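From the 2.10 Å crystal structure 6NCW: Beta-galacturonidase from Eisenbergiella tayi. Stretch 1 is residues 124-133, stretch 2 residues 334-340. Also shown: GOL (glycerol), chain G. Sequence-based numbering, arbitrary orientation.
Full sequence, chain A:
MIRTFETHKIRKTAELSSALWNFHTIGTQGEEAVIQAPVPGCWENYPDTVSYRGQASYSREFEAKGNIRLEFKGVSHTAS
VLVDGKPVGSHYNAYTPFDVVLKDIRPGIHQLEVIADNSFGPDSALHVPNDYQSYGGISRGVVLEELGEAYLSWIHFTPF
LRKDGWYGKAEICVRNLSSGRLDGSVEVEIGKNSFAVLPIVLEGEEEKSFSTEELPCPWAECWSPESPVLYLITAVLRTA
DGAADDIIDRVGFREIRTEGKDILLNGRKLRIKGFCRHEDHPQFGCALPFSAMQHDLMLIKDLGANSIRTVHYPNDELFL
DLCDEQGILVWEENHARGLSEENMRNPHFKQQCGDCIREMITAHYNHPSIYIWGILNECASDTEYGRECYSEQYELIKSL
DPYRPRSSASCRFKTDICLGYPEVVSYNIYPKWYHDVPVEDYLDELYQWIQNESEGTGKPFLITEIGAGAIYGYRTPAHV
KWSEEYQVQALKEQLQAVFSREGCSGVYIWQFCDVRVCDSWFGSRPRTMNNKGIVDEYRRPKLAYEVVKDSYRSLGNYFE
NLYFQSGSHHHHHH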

ATOM      1  N   SER A 124      32.486 -19.965  -8.144  1.00 25.71           N
ATOM      2  CA  SER A 124      31.531 -19.239  -8.976  1.00 24.95           C
ATOM      3  C   SER A 124      32.027 -17.811  -9.171  1.00 23.70           C
ATOM      4  O   SER A 124      31.969 -16.999  -8.243  1.00 26.75           O
ATOM      5  CB  SER A 124      30.147 -19.268  -8.339  1.00 22.23           C
ATOM      6  OG  SER A 124      29.239 -18.494  -9.098  1.00 25.61           O
ATOM      7  N   ALA A 125      32.503 -17.497 -10.378  1.00 26.10           N
ATOM      8  CA  ALA A 125      33.047 -16.167 -10.631  1.00 29.02           C
ATOM      9  C   ALA A 125      32.029 -15.199 -11.222  1.00 27.23           C
ATOM     10  O   ALA A 125      32.226 -13.978 -11.136  1.00 24.16           O
ATOM     11  CB  ALA A 125      34.264 -16.254 -11.558  1.00 22.13           C
ATOM     12  N   LEU A 126      30.952 -15.711 -11.816  1.00 25.26           N
ATOM     13  CA  LEU A 126      29.933 -14.875 -12.438  1.00 24.25           C
ATOM     14  C   LEU A 126      28.740 -14.660 -11.509  1.00 23.50           C
ATOM     15  O   LEU A 126      28.342 -13.519 -11.250  1.00 21.22           O
ATOM     16  CB  LEU A 126      29.495 -15.517 -13.775  1.00 20.37           C
ATOM     17  CG  LEU A 126      30.648 -15.837 -14.745  1.00 20.82           C
ATOM     18  CD1 LEU A 126      30.127 -16.383 -16.078  1.00 25.52           C
ATOM     19  CD2 LEU A 126      31.530 -14.629 -14.987  1.00 22.67           C
ATOM     20  N   HIS A 127      28.174 -15.745 -10.982  1.00 22.12           N
ATOM     21  CA  HIS A 127      27.140 -15.662  -9.961  1.00 22.91           C
ATOM     22  C   HIS A 127      27.784 -15.337  -8.624  1.00 23.08           C
ATOM     23  O   HIS A 127      28.458 -16.191  -8.044  1.00 21.07           O
ATOM     24  CB  HIS A 127      26.368 -16.969  -9.876  1.00 21.66           C
ATOM     25  CG  HIS A 127      25.534 -17.233 -11.076  1.00 22.79           C
ATOM     26  ND1 HIS A 127      24.240 -16.776 -11.189  1.00 19.11           N
ATOM     27  CD2 HIS A 127      25.818 -17.873 -12.237  1.00 23.12           C
ATOM     28  CE1 HIS A 127      23.752 -17.149 -12.359  1.00 21.11           C
ATOM     29  NE2 HIS A 127      24.687 -17.820 -13.012  1.00 25.19           N
ATOM     30  N   VAL A 128      27.569 -14.108  -8.147  1.00 19.54           N
ATOM     31  CA  VAL A 128      28.104 -13.567  -6.895  1.00 20.21           C
ATOM     32  C   VAL A 128      26.997 -12.779  -6.191  1.00 20.89           C
ATOM     33  O   VAL A 128      25.962 -12.497  -6.813  1.00 19.43           O
ATOM     34  CB  VAL A 128      29.323 -12.665  -7.157  1.00 21.46           C
ATOM     35  CG1 VAL A 128      30.476 -13.455  -7.812  1.00 20.98           C
ATOM     36  CG2 VAL A 128      28.918 -11.482  -8.013  1.00 20.00           C
ATOM     37  N   PRO A 129      27.144 -12.399  -4.917  1.00 18.35           N
ATOM     38  CA  PRO A 129      26.182 -11.452  -4.340  1.00 25.81           C
ATOM     39  C   PRO A 129      26.180 -10.206  -5.208  1.00 21.34           C
ATOM     40  O   PRO A 129      27.237  -9.659  -5.520  1.00 21.90           O
ATOM     41  CB  PRO A 129      26.735 -11.183  -2.933  1.00 19.57           C
ATOM     42  CG  PRO A 129      27.621 -12.413  -2.642  1.00 20.06           C
ATOM     43  CD  PRO A 129      28.235 -12.700  -3.969  1.00 19.12           C
ATOM     44  N   ASN A 130      24.998  -9.826  -5.686  1.00 21.11           N
ATOM     45  CA  ASN A 130      24.929  -8.823  -6.737  1.00 21.25           C
ATOM     46  C   ASN A 130      23.564  -8.143  -6.702  1.00 21.01           C
ATOM     47  O   ASN A 130      22.670  -8.521  -5.934  1.00 21.19           O
ATOM     48  CB  ASN A 130      25.203  -9.461  -8.101  1.00 20.24           C
ATOM     49  CG  ASN A 130      26.042  -8.560  -9.015  1.00 21.77           C
ATOM     50  OD1 ASN A 130      25.995  -7.316  -8.932  1.00 18.66           O
ATOM     51  ND2 ASN A 130      26.826  -9.188  -9.882  1.00 20.45           N
ATOM     52  N   ASP A 131      23.409  -7.139  -7.577  1.00 18.89           N
ATOM     53  CA  ASP A 131      22.190  -6.337  -7.723  1.00 20.29           C
ATOM     54  C   ASP A 131      21.127  -7.030  -8.582  1.00 19.96           C
ATOM     55  O   ASP A 131      20.435  -6.395  -9.389  1.00 22.30           O
ATOM     56  CB  ASP A 131      22.569  -4.965  -8.295  1.00 17.57           C
ATOM     57  CG  ASP A 131      21.443  -3.918  -8.149  1.00 19.97           C
ATOM     58  OD1 ASP A 131      21.331  -3.012  -8.988  1.00 22.34           O
ATOM     59  OD2 ASP A 131      20.663  -3.988  -7.193  1.00 25.81           O
ATOM     60  N   TYR A 132      20.999  -8.343  -8.420  1.00 18.88           N
ATOM     61  CA  TYR A 132      19.957  -9.182  -8.991  1.00 16.87           C
ATOM     62  C   TYR A 132      20.132 -10.558  -8.353  1.00 19.50           C
ATOM     63  O   TYR A 132      21.192 -10.867  -7.798  1.00 19.37           O
ATOM     64  CB  TYR A 132      20.039  -9.273 -10.535  1.00 18.42           C
ATOM     65  CG  TYR A 132      21.337  -9.896 -11.057  1.00 21.11           C
ATOM     66  CD1 TYR A 132      22.506  -9.132 -11.137  1.00 18.09           C
ATOM     67  CD2 TYR A 132      21.391 -11.240 -11.468  1.00 20.12           C
ATOM     68  CE1 TYR A 132      23.690  -9.677 -11.610  1.00 19.57           C
ATOM     69  CE2 TYR A 132      22.573 -11.795 -11.943  1.00 19.03           C
ATOM     70  CZ  TYR A 132      23.720 -11.004 -11.998  1.00 21.20           C
ATOM     71  OH  TYR A 132      24.900 -11.517 -12.447  1.00 22.72           O
ATOM     72  N   GLN A 133      19.103 -11.383  -8.455  1.00 17.47           N
ATOM     73  CA  GLN A 133      19.061 -12.637  -7.709  1.00 20.20           C
ATOM     74  C   GLN A 133      19.653 -13.775  -8.538  1.00 22.72           C
ATOM     75  O   GLN A 133      19.408 -13.864  -9.746  1.00 20.85           O
ATOM     76  CB  GLN A 133      17.620 -12.970  -7.306  1.00 19.38           C
ATOM     77  CG  GLN A 133      17.442 -14.319  -6.561  1.00 24.70           C
ATOM     78  CD  GLN A 133      18.150 -14.351  -5.208  1.00 26.37           C
ATOM     79  OE1 GLN A 133      19.372 -14.482  -5.126  1.00 27.96           O
ATOM     80  NE2 GLN A 133      17.381 -14.217  -4.146  1.00 33.31           N
TER
HETATM   81  C1  GOL G 603      24.283  -1.685 -13.225  1.00 24.70           C
HETATM   82  O1  GOL G 603      24.726  -1.930 -14.526  1.00 24.23           O
HETATM   83  C2  GOL G 603      22.830  -2.248 -13.070  1.00 22.91           C
HETATM   84  O2  GOL G 603      22.819  -3.599 -12.784  1.00 22.45           O
HETATM   85  C3  GOL G 603      22.216  -1.479 -11.874  1.00 24.83           C
HETATM   86  O3  GOL G 603      22.863  -1.915 -10.681  1.00 21.59           O
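Stretch 2, residues 334-340: NHARGLS

Stretch 2 (residues 334-340) packs on stretch 1 (124-133) as one irregular segment on another: neither contains regular helix or strand, and the contact, which buries 513 Å² summed over both sides, is made largely by side chains. The two segments run roughly crosswise, so partners do not follow one sequence order: His335 meets both Leu126 and Tyr132, and Leu339 meets Ala125 and Val128. The backbones come nearest at Leu126 and Ala336, with CA atoms 5.8 Å apart, and stand farther off at Asn130 and Arg337, 7.7 Å between CA atoms.

Ser124 does not reach stretch 2; its OG donates to His127 O at 2.7 Å, a bond within stretch 1. Ala125 contributes its carbonyl, with O 3.9 Å from Leu339 CD1. Leu126 (chi1 m, chi2 t) lies along His335: its CD2 is 3.6 Å from His335 O, and its CB is 3.6 Å from His335 ND1. The CA-to-CB bond of His127 points away from stretch 2, yet its ring comes back to meet His335 edge-to-face, the edge of His335 turned toward the face of His127, with centroids 4.3 Å apart and planes at 64°; His127 NE2 and His335 CE1 approach to 3.1 Å. Val128 adds an apolar contact, CG2 to Leu339 CD2 at 4.0 Å, while Pro129 stays clear.

Asn130 points toward stretch 2 and engages both backbone and side chain of Arg337. Its ND2 donates to Arg337 O at 3.0 Å with a nearly straight angle of 170°, whereas Arg337 NH1 donates to Asn130 OD1 at 2.9 Å in a weak, bent bond of 122°. The same OD1 accepts from Asp131 N at 2.9 Å, so the backbone of the next residue also holds it. Asp131 sets its CB over one face of the Arg337 guanidinium, 3.6 Å from NE. Its carboxylate makes no salt bridge there: OD1 is 4.3 Å from Arg337 NE and well out of the guanidinium plane. Glycerol links the two instead, O3 donating to Asp131 OD1 at 2.5 Å and accepting from Arg337 NH2 at 2.9 Å, while its O2 accepts from Arg337 NE at 2.8 Å.

Tyr132 (chi1 p) extends its hydroxyl to His335, OH to NE2 at 2.7 Å, a short hydrogen bond near the plane of both rings; Arg337 CD lies at the tyrosine edge, 3.9 Å from CE1. Water 1 joins the segments further, donating to Leu126 O at 3.0 Å, bonding Tyr132 OH at 2.9 Å and weakly accepting from Arg337 N at 2.9 Å. Gln133 is out of reach.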

ATOM      1  N   ASN A 334      26.970 -11.132 -22.414  1.00 18.93           N
ATOM      2  CA  ASN A 334      27.385 -12.266 -21.603  1.00 21.35           C
ATOM      3  C   ASN A 334      27.080 -11.996 -20.128  1.00 20.42           C
ATOM      4  O   ASN A 334      26.723 -10.883 -19.732  1.00 20.27           O
ATOM      5  CB  ASN A 334      28.871 -12.598 -21.819  1.00 20.70           C
ATOM      6  CG  ASN A 334      29.844 -11.568 -21.225  1.00 24.06           C
ATOM      7  OD1 ASN A 334      29.525 -10.394 -21.015  1.00 25.99           O
ATOM      8  ND2 ASN A 334      31.062 -12.022 -20.973  1.00 26.87           N
ATOM      9  N   HIS A 335      27.184 -13.043 -19.317  1.00 20.24           N
ATOM     10  CA  HIS A 335      26.764 -12.945 -17.924  1.00 21.88           C
ATOM     11  C   HIS A 335      27.888 -12.334 -17.095  1.00 22.84           C
ATOM     12  O   HIS A 335      28.864 -13.010 -16.763  1.00 21.42           O
ATOM     13  CB  HIS A 335      26.364 -14.305 -17.370  1.00 19.44           C
ATOM     14  CG  HIS A 335      26.034 -14.260 -15.914  1.00 20.14           C
ATOM     15  ND1 HIS A 335      26.145 -15.353 -15.085  1.00 22.07           N
ATOM     16  CD2 HIS A 335      25.616 -13.236 -15.131  1.00 16.77           C
ATOM     17  CE1 HIS A 335      25.793 -15.009 -13.853  1.00 23.05           C
ATOM     18  NE2 HIS A 335      25.467 -13.726 -13.857  1.00 20.44           N
ATOM     19  N   ALA A 336      27.745 -11.049 -16.756  1.00 21.33           N
ATOM     20  CA  ALA A 336      28.675 -10.340 -15.883  1.00 20.39           C
ATOM     21  C   ALA A 336      28.045  -9.012 -15.464  1.00 24.29           C
ATOM     22  O   ALA A 336      27.441  -8.332 -16.298  1.00 25.56           O
ATOM     23  CB  ALA A 336      30.008 -10.088 -16.593  1.00 18.43           C
ATOM     24  N   ARG A 337      28.202  -8.630 -14.193  1.00 22.85           N
ATOM     25  CA  ARG A 337      27.747  -7.304 -13.762  1.00 22.48           C
ATOM     26  C   ARG A 337      28.601  -6.771 -12.616  1.00 21.50           C
ATOM     27  O   ARG A 337      28.597  -7.342 -11.516  1.00 21.42           O
ATOM     28  CB  ARG A 337      26.273  -7.319 -13.340  1.00 20.45           C
ATOM     29  CG  ARG A 337      25.773  -5.947 -12.873  1.00 19.45           C
ATOM     30  CD  ARG A 337      24.863  -5.977 -11.575  1.00 18.09           C
ATOM     31  NE  ARG A 337      24.779  -4.609 -11.064  1.00 22.60           N
ATOM     32  CZ  ARG A 337      25.705  -4.023 -10.304  1.00 22.84           C
ATOM     33  NH1 ARG A 337      26.772  -4.696  -9.879  1.00 19.79           N
ATOM     34  NH2 ARG A 337      25.548  -2.757  -9.953  1.00 24.59           N
ATOM     35  N   GLY A 338      29.295  -5.660 -12.868  1.00 20.55           N
ATOM     36  CA  GLY A 338      29.893  -4.874 -11.799  1.00 23.26           C
ATOM     37  C   GLY A 338      31.085  -5.517 -11.128  1.00 27.59           C
ATOM     38  O   GLY A 338      31.360  -5.236  -9.957  1.00 30.90           O
ATOM     39  N   LEU A 339      31.791  -6.400 -11.824  1.00 25.60           N
ATOM     40  CA  LEU A 339      32.844  -7.168 -11.182  1.00 24.20           C
ATOM     41  C   LEU A 339      34.099  -6.314 -11.074  1.00 26.73           C
ATOM     42  O   LEU A 339      34.532  -5.700 -12.058  1.00 23.22           O
ATOM     43  CB  LEU A 339      33.114  -8.462 -11.950  1.00 21.91           C
ATOM     44  CG  LEU A 339      31.896  -9.403 -11.985  1.00 26.24           C
ATOM     45  CD1 LEU A 339      32.115 -10.560 -12.933  1.00 20.02           C
ATOM     46  CD2 LEU A 339      31.548  -9.924 -10.591  1.00 19.39           C
ATOM     47  N   SER A 340      34.661  -6.254  -9.870  1.00 26.36           N
ATOM     48  CA  SER A 340      35.901  -5.535  -9.638  1.00 26.88           C
ATOM     49  C   SER A 340      37.071  -6.240 -10.328  1.00 30.47           C
ATOM     50  O   SER A 340      36.978  -7.390 -10.785  1.00 26.73           O
ATOM     51  CB  SER A 340      36.176  -5.422  -8.139  1.00 30.92           C
ATOM     52  OG  SER A 340      36.346  -6.726  -7.574  1.00 28.09           O
TER
HETATM   53  O   HOH W   1      27.695 -10.821 -12.424  1.00 19.09           O